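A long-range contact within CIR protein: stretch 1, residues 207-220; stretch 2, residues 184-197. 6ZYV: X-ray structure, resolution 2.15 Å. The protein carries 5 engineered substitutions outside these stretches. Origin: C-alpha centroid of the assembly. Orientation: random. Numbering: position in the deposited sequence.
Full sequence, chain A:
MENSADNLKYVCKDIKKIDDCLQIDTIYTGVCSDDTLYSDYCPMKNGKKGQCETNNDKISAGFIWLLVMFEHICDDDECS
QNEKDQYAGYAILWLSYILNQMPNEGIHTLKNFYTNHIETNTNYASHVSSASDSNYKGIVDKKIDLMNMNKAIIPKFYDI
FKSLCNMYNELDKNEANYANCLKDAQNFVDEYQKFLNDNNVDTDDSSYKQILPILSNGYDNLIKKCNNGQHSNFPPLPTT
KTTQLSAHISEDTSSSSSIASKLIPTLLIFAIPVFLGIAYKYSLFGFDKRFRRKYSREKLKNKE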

# COMPACT_ATOMS: atom_id res chain seq x y z
N SER A 207 4.68 13.79 -11.37
CA SER A 207 4.88 12.85 -10.27
C SER A 207 3.62 12.62 -9.50
O SER A 207 3.39 11.50 -9.03
CB SER A 207 5.94 13.37 -9.31
OG SER A 207 7.16 13.46 -10.00
N TYR A 208 2.83 13.69 -9.28
CA TYR A 208 1.60 13.53 -8.54
C TYR A 208 0.61 12.69 -9.36
O TYR A 208 -0.02 11.79 -8.80
CB TYR A 208 1.00 14.86 -8.10
CG TYR A 208 -0.15 14.63 -7.15
CD1 TYR A 208 0.08 14.25 -5.83
CD2 TYR A 208 -1.47 14.67 -7.59
CE1 TYR A 208 -0.96 13.94 -4.97
CE2 TYR A 208 -2.52 14.39 -6.74
CZ TYR A 208 -2.26 14.02 -5.43
OH TYR A 208 -3.27 13.71 -4.56
N LYS A 209 0.56 12.90 -10.70
CA LYS A 209 -0.32 12.18 -11.64
C LYS A 209 -0.12 10.67 -11.62
O LYS A 209 -1.05 9.91 -11.95
CB LYS A 209 -0.17 12.70 -13.10
CG LYS A 209 -0.83 14.07 -13.46
CD LYS A 209 0.08 14.88 -14.47
CE LYS A 209 -0.39 15.18 -15.89
NZ LYS A 209 0.61 15.95 -16.69
N GLN A 210 1.08 10.21 -11.24
CA GLN A 210 1.37 8.78 -11.18
C GLN A 210 1.00 8.15 -9.85
O GLN A 210 0.89 6.92 -9.80
CB GLN A 210 2.83 8.49 -11.53
CG GLN A 210 3.17 8.72 -12.98
CD GLN A 210 4.28 7.80 -13.44
OE1 GLN A 210 5.36 8.26 -13.81
NE2 GLN A 210 4.04 6.49 -13.43
N ILE A 211 0.84 8.93 -8.76
CA ILE A 211 0.37 8.33 -7.49
C ILE A 211 -1.15 8.52 -7.31
O ILE A 211 -1.80 7.69 -6.70
CB ILE A 211 1.18 8.77 -6.25
CG1 ILE A 211 1.02 10.27 -5.98
CG2 ILE A 211 2.63 8.42 -6.47
CD1 ILE A 211 1.62 10.74 -4.67
N LEU A 212 -1.71 9.60 -7.88
CA LEU A 212 -3.14 9.88 -7.87
C LEU A 212 -4.04 8.65 -8.24
O LEU A 212 -5.02 8.45 -7.52
CB LEU A 212 -3.44 11.09 -8.76
CG LEU A 212 -4.90 11.53 -8.89
CD1 LEU A 212 -5.52 11.78 -7.52
CD2 LEU A 212 -5.00 12.78 -9.76
N PRO A 213 -3.75 7.81 -9.27
CA PRO A 213 -4.65 6.66 -9.56
C PRO A 213 -4.98 5.73 -8.38
O PRO A 213 -6.03 5.11 -8.40
CB PRO A 213 -3.91 5.90 -10.67
CG PRO A 213 -3.16 6.98 -11.37
CD PRO A 213 -2.67 7.88 -10.27
N ILE A 214 -4.14 5.65 -7.36
CA ILE A 214 -4.42 4.85 -6.16
C ILE A 214 -5.75 5.35 -5.51
O ILE A 214 -6.63 4.54 -5.17
CB ILE A 214 -3.23 5.02 -5.16
CG1 ILE A 214 -1.94 4.36 -5.67
CG2 ILE A 214 -3.60 4.54 -3.77
CD1 ILE A 214 -0.66 4.88 -4.97
N LEU A 215 -5.88 6.68 -5.38
CA LEU A 215 -7.07 7.27 -4.78
C LEU A 215 -8.20 7.43 -5.79
O LEU A 215 -9.34 7.19 -5.41
CB LEU A 215 -6.74 8.64 -4.17
CG LEU A 215 -5.62 8.68 -3.15
CD1 LEU A 215 -5.39 10.12 -2.66
CD2 LEU A 215 -5.91 7.75 -1.98
N SER A 216 -7.91 7.89 -7.02
CA SER A 216 -8.99 8.10 -7.98
C SER A 216 -9.65 6.80 -8.41
O SER A 216 -10.87 6.76 -8.46
CB SER A 216 -8.59 8.96 -9.16
OG SER A 216 -7.56 8.35 -9.91
N ASN A 217 -8.87 5.73 -8.66
CA ASN A 217 -9.48 4.44 -9.01
C ASN A 217 -10.11 3.82 -7.76
O ASN A 217 -11.23 3.30 -7.85
CB ASN A 217 -8.47 3.48 -9.64
CG ASN A 217 -7.92 3.96 -10.96
OD1 ASN A 217 -8.58 4.64 -11.73
ND2 ASN A 217 -6.68 3.62 -11.24
N GLY A 218 -9.43 3.92 -6.62
CA GLY A 218 -9.94 3.38 -5.36
C GLY A 218 -11.26 3.97 -4.91
O GLY A 218 -12.15 3.23 -4.49
N TYR A 219 -11.40 5.29 -4.99
CA TYR A 219 -12.62 6.00 -4.63
C TYR A 219 -13.74 5.67 -5.64
O TYR A 219 -14.85 5.36 -5.23
CB TYR A 219 -12.38 7.51 -4.55
CG TYR A 219 -13.62 8.29 -4.19
CD1 TYR A 219 -14.18 8.21 -2.92
CD2 TYR A 219 -14.27 9.08 -5.14
CE1 TYR A 219 -15.34 8.91 -2.60
CE2 TYR A 219 -15.43 9.77 -4.83
CZ TYR A 219 -15.96 9.68 -3.56
OH TYR A 219 -17.13 10.35 -3.26
N ASP A 220 -13.44 5.68 -6.94
CA ASP A 220 -14.42 5.36 -7.98
C ASP A 220 -14.97 3.95 -7.78
O ASP A 220 -16.19 3.76 -7.84
CB ASP A 220 -13.79 5.46 -9.39
CG ASP A 220 -13.66 6.87 -9.95
OD1 ASP A 220 -14.25 7.82 -9.35
OD2 ASP A 220 -12.95 7.03 -10.98
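Stretch 2 (184-197) DAQNFVDEYQKFLN

Stretch 2 is a continuous α-helix through all of residues 184-197, and it runs nearly antiparallel to stretch 1. Its axis makes a signed crossing angle of -164° with helix 213-220, at a closest approach of 12.6 Å. That is a wide spacing for two helices, and long aromatic side chains bridge it; the register pairs Tyr 219 with Ala 185, Leu 215 with Tyr 192 and Tyr 208 with Leu 196.

Tyr 219 covers the most surface. Its ring lies nearly parallel to that of Phe 188 (planes at 20°) but slid aside, so the two barely overlap; Tyr 219 CD1 comes 3.5 Å from Phe 188 CD2. Farther out, Tyr 219 OH lies 3.7 Å from Ala 185 CB, where the small methyl leaves room for the ring edge, and 3.6 Å from Val 189 CG1. The hydroxyl is hydrogen-bonded elsewhere in the structure, so burial costs it little.

Tyr 192, one turn beyond Phe 188, also points toward stretch 1. Leu 215 CD1 packs 3.7 Å from Tyr 192 CE1, apolar carbon against ring carbon, while Tyr 192 OH and Tyr 208 OH share a 2.8 Å hydrogen bond, so each buried hydroxyl has a polar partner. Tyr 208 OH also lies 3.5 Å from Phe 195 CE2 and 3.8 Å from Leu 196 CD2.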

# COMPACT_ATOMS: atom_id res chain seq x y z
N ASP A 184 -19.50 9.02 4.80
CA ASP A 184 -18.06 8.77 4.81
C ASP A 184 -17.36 9.25 3.54
O ASP A 184 -16.25 9.76 3.64
CB ASP A 184 -17.75 7.29 5.09
CG ASP A 184 -18.10 6.83 6.50
OD1 ASP A 184 -18.46 7.69 7.34
OD2 ASP A 184 -18.04 5.60 6.75
N ALA A 185 -18.01 9.09 2.37
CA ALA A 185 -17.47 9.54 1.11
C ALA A 185 -17.37 11.07 1.08
O ALA A 185 -16.37 11.60 0.60
CB ALA A 185 -18.33 9.04 -0.04
N GLN A 186 -18.36 11.77 1.66
CA GLN A 186 -18.34 13.23 1.75
C GLN A 186 -17.23 13.71 2.67
O GLN A 186 -16.53 14.66 2.33
CB GLN A 186 -19.70 13.81 2.17
CG GLN A 186 -19.82 15.34 1.95
CD GLN A 186 -19.93 15.83 0.50
OE1 GLN A 186 -20.91 15.55 -0.21
NE2 GLN A 186 -18.92 16.57 0.03
N ASN A 187 -17.01 13.03 3.81
CA ASN A 187 -15.90 13.36 4.70
C ASN A 187 -14.56 13.08 4.01
O ASN A 187 -13.62 13.85 4.17
CB ASN A 187 -15.99 12.57 6.00
CG ASN A 187 -17.09 13.04 6.93
OD1 ASN A 187 -17.58 14.16 6.82
ND2 ASN A 187 -17.50 12.21 7.85
N PHE A 188 -14.47 11.99 3.25
CA PHE A 188 -13.28 11.61 2.51
C PHE A 188 -12.89 12.67 1.45
O PHE A 188 -11.73 13.07 1.41
CB PHE A 188 -13.47 10.22 1.88
CG PHE A 188 -12.31 9.83 0.97
CD1 PHE A 188 -11.10 9.39 1.51
CD2 PHE A 188 -12.41 9.96 -0.40
CE1 PHE A 188 -10.03 9.09 0.68
CE2 PHE A 188 -11.34 9.68 -1.22
CZ PHE A 188 -10.16 9.21 -0.69
N VAL A 189 -13.84 13.11 0.62
CA VAL A 189 -13.56 14.11 -0.41
C VAL A 189 -13.16 15.46 0.23
O VAL A 189 -12.26 16.13 -0.28
CB VAL A 189 -14.65 14.24 -1.50
CG1 VAL A 189 -14.92 12.91 -2.18
CG2 VAL A 189 -15.92 14.90 -1.02
N ASP A 190 -13.77 15.82 1.38
CA ASP A 190 -13.41 17.05 2.08
C ASP A 190 -11.99 16.93 2.66
O ASP A 190 -11.22 17.87 2.59
CB ASP A 190 -14.41 17.35 3.21
CG ASP A 190 -15.78 17.82 2.75
OD1 ASP A 190 -15.94 18.09 1.54
OD2 ASP A 190 -16.70 17.90 3.59
N GLU A 191 -11.65 15.76 3.22
CA GLU A 191 -10.33 15.48 3.78
C GLU A 191 -9.26 15.52 2.68
O GLU A 191 -8.17 16.06 2.88
CB GLU A 191 -10.34 14.11 4.47
CG GLU A 191 -9.06 13.80 5.22
CD GLU A 191 -8.91 12.37 5.72
OE1 GLU A 191 -9.84 11.56 5.49
OE2 GLU A 191 -7.87 12.06 6.35
N TYR A 192 -9.58 14.98 1.51
CA TYR A 192 -8.68 14.98 0.37
C TYR A 192 -8.51 16.42 -0.20
O TYR A 192 -7.39 16.83 -0.51
CB TYR A 192 -9.19 14.01 -0.69
CG TYR A 192 -8.33 14.03 -1.92
CD1 TYR A 192 -7.00 13.65 -1.88
CD2 TYR A 192 -8.84 14.48 -3.14
CE1 TYR A 192 -6.20 13.69 -3.01
CE2 TYR A 192 -8.06 14.50 -4.28
CZ TYR A 192 -6.73 14.10 -4.21
OH TYR A 192 -5.94 14.21 -5.33
N GLN A 193 -9.61 17.21 -0.27
CA GLN A 193 -9.54 18.60 -0.74
C GLN A 193 -8.64 19.41 0.20
O GLN A 193 -7.83 20.19 -0.27
CB GLN A 193 -10.95 19.23 -0.78
CG GLN A 193 -10.97 20.68 -1.28
CD GLN A 193 -10.54 20.79 -2.72
OE1 GLN A 193 -11.31 20.51 -3.64
NE2 GLN A 193 -9.30 21.20 -2.96
N LYS A 194 -8.74 19.17 1.52
CA LYS A 194 -7.90 19.81 2.52
C LYS A 194 -6.44 19.39 2.34
O LYS A 194 -5.55 20.22 2.49
CB LYS A 194 -8.40 19.52 3.93
CG LYS A 194 -7.65 20.29 5.01
CD LYS A 194 -8.38 20.29 6.36
CE LYS A 194 -7.59 21.01 7.44
NZ LYS A 194 -6.45 20.19 7.91
N PHE A 195 -6.18 18.13 1.99
CA PHE A 195 -4.83 17.65 1.73
C PHE A 195 -4.19 18.42 0.53
O PHE A 195 -3.03 18.80 0.59
CB PHE A 195 -4.84 16.12 1.50
CG PHE A 195 -3.64 15.57 0.77
CD1 PHE A 195 -2.44 15.36 1.43
CD2 PHE A 195 -3.70 15.30 -0.59
CE1 PHE A 195 -1.33 14.90 0.75
CE2 PHE A 195 -2.59 14.85 -1.28
CZ PHE A 195 -1.41 14.65 -0.61
N LEU A 196 -4.96 18.63 -0.55
CA LEU A 196 -4.48 19.35 -1.73
C LEU A 196 -4.17 20.80 -1.39
O LEU A 196 -3.13 21.32 -1.81
CB LEU A 196 -5.51 19.27 -2.87
CG LEU A 196 -5.82 17.87 -3.42
CD1 LEU A 196 -6.93 17.92 -4.50
CD2 LEU A 196 -4.57 17.20 -3.96
N ASN A 197 -5.08 21.45 -0.63
CA ASN A 197 -4.97 22.84 -0.21
C ASN A 197 -3.84 23.06 0.79
O ASN A 197 -3.01 23.91 0.56
CB ASN A 197 -6.30 23.36 0.36
CG ASN A 197 -7.44 23.36 -0.62
OD1 ASN A 197 -7.27 23.02 -1.79
ND2 ASN A 197 -8.64 23.72 -0.19